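Local coordinates for protein Hth-type dhaklm operon transcriptional activator DHAS (Lactococcus lactis, PDB 2IU5) that activates transcription of the dhaKLM operon together with DhaQ in response to dihydroxyacetone, binding an inverted repeat that partially overlaps the -35 promoter sequence, at residues H32-V36 with S37-Q41; A43-R46 with R47-Y51. The protein carries 1 engineered substitution. All coordinates share one frame; numbering follows the deposited sequence.

Interaction 1 (H32-V36 with S37-Q41); sequences HQISV and SDIMQ
The hydroxyl of Ser35 overlaps the carboxylate end of Asp38, and the two residues form a capping box at the start of helix 36-43, the first helix of the predicted helix-turn-helix of this TetR-family regulator. Ser35 is the N-cap. Its OG sits between its own backbone N and carbonyl carbon (chi1 61°), a torsion that brings it to Asp38 N, from which it accepts a hydrogen bond at 3.0 Å. In the other direction Asp38 OD2 accepts from Ser35 N, also at 3.0 Å. That bond is almost straight at the hydrogen (175°), yet the donor comes from above the carboxylate plane, 43° out of it. Serine and aspartate suit these places because each carries an acceptor on a short side chain: Ser35 reaches forward to an N-H of the first turn, which lacks a carbonyl partner from a preceding turn, and Asp38 reaches back to Ser35 N. A negative charge here would also be expected to interact well with the positive end of the helix dipole. With an alanine here instead of Asp38, Ser35 N is likely to lose its acceptor, and only the Ser35 OG half of the box would remain.

Beyond the cap the contact is apolar. Ile34 CG2 meets Ile39 CG1 at 3.6 Å, the two branched chains crossing at about a right angle, and both reach helix 13-28: Ile34 touches Met26, and Ile39 touches Ile18 and Phe22. Next to this pair, Val36 and Met40 run alongside each other in the same direction, CG1 of Val36 being 4.2 Å from CG of Met40. Regular helical bonding begins as Ile39 N bonds to Ser35 O, and Met40 N then bonds to Val36 O at 3.0 Å.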
loop_
_atom_site.group_PDB
_atom_site.type_symbol
_atom_site.label_atom_id
_atom_site.label_comp_id
_atom_site.label_asym_id
_atom_site.label_seq_id
_atom_site.Cartn_x
_atom_site.Cartn_y
_atom_site.Cartn_z
ATOM N N HIS A 32 24.710 4.412 -11.445
ATOM C CA HIS A 32 25.978 3.698 -11.411
ATOM C C HIS A 32 27.071 4.422 -12.180
ATOM O O HIS A 32 28.235 4.063 -12.065
ATOM C CB HIS A 32 25.839 2.286 -11.987
ATOM C CG HIS A 32 25.322 2.265 -13.395
ATOM N ND1 HIS A 32 24.007 2.529 -13.720
ATOM C CD2 HIS A 32 25.962 2.015 -14.562
ATOM C CE1 HIS A 32 23.863 2.435 -15.034
ATOM N NE2 HIS A 32 25.032 2.127 -15.568
ATOM N N GLN A 33 26.699 5.437 -12.961
ATOM C CA GLN A 33 27.675 6.223 -13.717
ATOM C C GLN A 33 28.103 7.483 -12.976
ATOM O O GLN A 33 28.812 8.338 -13.536
ATOM C CB GLN A 33 27.143 6.539 -15.127
ATOM C CG GLN A 33 27.023 5.256 -15.977
ATOM C CD GLN A 33 26.309 5.378 -17.308
ATOM O OE1 GLN A 33 25.231 5.977 -17.408
ATOM N NE2 GLN A 33 26.906 4.799 -18.352
ATOM N N ILE A 34 27.678 7.613 -11.719
ATOM C CA ILE A 34 28.148 8.674 -10.849
ATOM C C ILE A 34 29.235 8.169 -9.905
ATOM O O ILE A 34 28.945 7.405 -8.990
ATOM C CB ILE A 34 26.973 9.258 -10.014
ATOM C CG1 ILE A 34 25.920 9.861 -10.937
ATOM C CG2 ILE A 34 27.484 10.314 -9.042
ATOM C CD1 ILE A 34 24.588 9.940 -10.221
ATOM N N SER A 35 30.479 8.581 -10.120
ATOM C CA SER A 35 31.556 8.102 -9.243
ATOM C C SER A 35 31.734 9.031 -8.057
ATOM O O SER A 35 31.233 10.151 -8.053
ATOM C CB SER A 35 32.873 8.089 -10.019
ATOM O OG SER A 35 33.169 9.416 -10.426
ATOM N N VAL A 36 32.456 8.578 -7.029
ATOM C CA VAL A 36 32.845 9.475 -5.951
ATOM C C VAL A 36 33.612 10.688 -6.476
ATOM O O VAL A 36 33.410 11.817 -6.031
ATOM C CB VAL A 36 33.645 8.743 -4.879
ATOM C CG1 VAL A 36 34.265 9.737 -3.901
ATOM C CG2 VAL A 36 32.728 7.781 -4.131
ATOM N N SER A 37 34.502 10.461 -7.436
ATOM C CA SER A 37 35.181 11.590 -8.064
ATOM C C SER A 37 34.172 12.611 -8.606
ATOM O O SER A 37 34.349 13.810 -8.389
ATOM C CB SER A 37 36.089 11.074 -9.168
ATOM O OG SER A 37 37.045 10.188 -8.606
ATOM N N ASP A 38 33.127 12.144 -9.304
ATOM C CA ASP A 38 32.122 13.052 -9.874
ATOM C C ASP A 38 31.421 13.836 -8.760
ATOM O O ASP A 38 31.239 15.057 -8.861
ATOM C CB ASP A 38 31.042 12.296 -10.666
ATOM C CG ASP A 38 31.556 11.639 -11.923
ATOM O OD1 ASP A 38 32.548 12.150 -12.503
ATOM O OD2 ASP A 38 30.960 10.606 -12.343
ATOM N N ILE A 39 31.032 13.132 -7.701
ATOM C CA ILE A 39 30.319 13.768 -6.585
ATOM C C ILE A 39 31.146 14.895 -6.001
ATOM O O ILE A 39 30.647 15.997 -5.757
ATOM C CB ILE A 39 29.975 12.740 -5.503
ATOM C CG1 ILE A 39 28.912 11.795 -6.055
ATOM C CG2 ILE A 39 29.398 13.420 -4.246
ATOM C CD1 ILE A 39 28.757 10.508 -5.205
ATOM N N MET A 40 32.424 14.618 -5.776
ATOM C CA MET A 40 33.286 15.589 -5.114
ATOM C C MET A 40 33.715 16.743 -6.018
ATOM O O MET A 40 33.878 17.869 -5.551
ATOM C CB MET A 40 34.485 14.904 -4.437
ATOM C CG MET A 40 34.031 13.860 -3.389
ATOM S SD MET A 40 32.984 14.542 -2.085
ATOM C CE MET A 40 34.202 15.413 -1.109
ATOM N N GLN A 41 33.891 16.480 -7.307
ATOM C CA GLN A 41 34.006 17.553 -8.296
ATOM C C GLN A 41 32.811 18.495 -8.242
ATOM O O GLN A 41 32.957 19.724 -8.217
ATOM C CB GLN A 41 34.135 16.959 -9.693
ATOM C CG GLN A 41 35.517 16.398 -9.892
ATOM C CD GLN A 41 35.643 15.643 -11.191
ATOM O OE1 GLN A 41 34.670 15.506 -11.936
ATOM N NE2 GLN A 41 36.842 15.149 -11.469
#

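Interaction 2 (A43-R46 with R47-Y51)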
loop_
_atom_site.group_PDB
_atom_site.type_symbol
_atom_site.label_atom_id
_atom_site.label_comp_id
_atom_site.label_asym_id
_atom_site.label_seq_id
_atom_site.Cartn_x
_atom_site.Cartn_y
_atom_site.Cartn_z
ATOM N N ALA A 43 30.668 18.861 -5.785
ATOM C CA ALA A 43 30.621 19.480 -4.465
ATOM C C ALA A 43 31.692 20.550 -4.260
ATOM O O ALA A 43 31.593 21.368 -3.328
ATOM C CB ALA A 43 30.751 18.416 -3.379
ATOM N N LYS A 44 32.701 20.540 -5.115
ATOM C CA LYS A 44 33.875 21.408 -4.966
ATOM C C LYS A 44 34.579 21.188 -3.629
ATOM O O LYS A 44 34.921 22.141 -2.927
ATOM C CB LYS A 44 33.469 22.879 -5.083
ATOM C CG LYS A 44 33.049 23.273 -6.488
ATOM C CD LYS A 44 34.174 22.954 -7.448
ATOM C CE LYS A 44 34.073 23.762 -8.733
ATOM N NZ LYS A 44 35.350 23.588 -9.488
ATOM N N ILE A 45 34.784 19.922 -3.300
ATOM C CA ILE A 45 35.538 19.529 -2.123
ATOM C C ILE A 45 36.548 18.472 -2.557
ATOM O O ILE A 45 36.263 17.633 -3.416
ATOM C CB ILE A 45 34.595 18.948 -1.042
ATOM C CG1 ILE A 45 33.544 19.984 -0.629
ATOM C CG2 ILE A 45 35.388 18.468 0.157
ATOM C CD1 ILE A 45 32.427 19.375 0.211
ATOM N N ARG A 46 37.737 18.513 -1.961
ATOM C CA ARG A 46 38.794 17.560 -2.285
ATOM C C ARG A 46 38.288 16.129 -2.143
ATOM O O ARG A 46 37.623 15.811 -1.156
ATOM C CB ARG A 46 39.976 17.772 -1.331
ATOM C CG ARG A 46 40.730 19.072 -1.576
ATOM C CD ARG A 46 42.113 19.049 -0.933
ATOM N NE ARG A 46 42.147 19.755 0.350
ATOM C CZ ARG A 46 41.671 20.983 0.550
ATOM N NH1 ARG A 46 41.115 21.652 -0.456
ATOM N NH2 ARG A 46 41.749 21.542 1.755
ATOM N N ARG A 47 38.599 15.276 -3.112
ATOM C CA ARG A 47 37.995 13.952 -3.170
ATOM C C ARG A 47 38.148 13.152 -1.888
ATOM O O ARG A 47 37.186 12.536 -1.415
ATOM C CB ARG A 47 38.581 13.148 -4.324
ATOM C CG ARG A 47 37.963 11.789 -4.519
ATOM C CD ARG A 47 38.627 11.110 -5.706
ATOM N NE ARG A 47 38.035 9.808 -5.940
ATOM C CZ ARG A 47 38.379 8.691 -5.309
ATOM N NH1 ARG A 47 39.332 8.701 -4.383
ATOM N NH2 ARG A 47 37.755 7.550 -5.621
ATOM N N GLN A 48 39.354 13.151 -1.324
ATOM C CA GLN A 48 39.629 12.292 -0.182
ATOM C C GLN A 48 38.708 12.599 1.009
ATOM O O GLN A 48 38.448 11.740 1.857
ATOM C CB GLN A 48 41.095 12.427 0.218
ATOM C CG GLN A 48 41.550 11.406 1.253
ATOM C CD GLN A 48 41.356 9.972 0.785
ATOM O OE1 GLN A 48 41.588 9.647 -0.384
ATOM N NE2 GLN A 48 40.926 9.103 1.705
ATOM N N THR A 49 38.206 13.826 1.080
ATOM C CA THR A 49 37.344 14.246 2.184
ATOM C C THR A 49 36.079 13.386 2.248
ATOM O O THR A 49 35.523 13.181 3.327
ATOM C CB THR A 49 36.990 15.749 2.063
ATOM O OG1 THR A 49 38.197 16.519 2.157
ATOM C CG2 THR A 49 36.055 16.183 3.162
ATOM N N PHE A 50 35.626 12.879 1.111
ATOM C CA PHE A 50 34.418 12.038 1.076
ATOM C C PHE A 50 34.560 10.928 2.092
ATOM O O PHE A 50 33.594 10.568 2.767
ATOM C CB PHE A 50 34.277 11.451 -0.328
ATOM C CG PHE A 50 33.090 10.528 -0.537
ATOM C CD1 PHE A 50 31.879 11.034 -0.998
ATOM C CD2 PHE A 50 33.201 9.160 -0.291
ATOM C CE1 PHE A 50 30.783 10.200 -1.207
ATOM C CE2 PHE A 50 32.106 8.322 -0.501
ATOM C CZ PHE A 50 30.915 8.831 -0.951
ATOM N N TYR A 51 35.765 10.383 2.216
ATOM C CA TYR A 51 35.996 9.192 3.045
ATOM C C TYR A 51 36.089 9.450 4.543
ATOM O O TYR A 51 36.194 8.523 5.370
ATOM C CB TYR A 51 37.246 8.488 2.487
ATOM C CG TYR A 51 36.918 8.043 1.089
ATOM C CD1 TYR A 51 36.139 6.907 0.872
ATOM C CD2 TYR A 51 37.374 8.755 -0.009
ATOM C CE1 TYR A 51 35.826 6.497 -0.423
ATOM C CE2 TYR A 51 37.064 8.349 -1.305
ATOM C CZ TYR A 51 36.294 7.219 -1.493
ATOM O OH TYR A 51 35.979 6.802 -2.770
#
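Arg46, Thr49 and Arg47 supply most of the surface buried where the turn of the predicted helix-turn-helix runs into the helically coiled residues 47-51, which stand in the place of the recognition helix of TetR-family proteins. Arg46 contributes mainly through its backbone and CB: its carbonyl O receives Thr49 N at 3.0 Å, with the donor 43° out of the carbonyl plane. Thr49 also presses its side chain on this first turn, CB lying 3.3 Å from Arg46 O. With OG1 anti to the carbonyl carbon (chi1 -63°), the CG2 methyl is brought up to Ile45, whose CG2 is 3.7 Å from Thr49 CB. The two beta-branched side chains cross at about a right angle, and Ile45 also rests on Met40 and Ile17. Threonine fits here because its CB and methyl can both meet the isoleucine. Arg47, extended from CG to NE, runs back to Ser37 on helix 36-43. Across the two segments one backbone bond and a small apolar contact make the join, while the exposed arginines give it a basic character consistent with a DNA-binding surface.

Interactions 1 and 2 follow one another along the chain, their centres 10 Å apart; the first stands at the beginning of helix 36-43, the second runs from its last residue on. That end is a Schellman motif with Lys44 at C-prime, in which Ile45 N lies 3.2 Å from Met40 O, a probable hydrogen bond. A polar tie joins them as well: Arg47 NE lies 2.9 Å from Ser37 OG, again a probable hydrogen bond. Two carbon-to-oxygen packing contacts complete the junction, Met40 CE standing 3.4 Å from Arg46 O and Val36 CG1 3.6 Å from Tyr51 OH. Together the two contacts cover most of the predicted helix-turn-helix, consistent with a unit that meets the operator DNA.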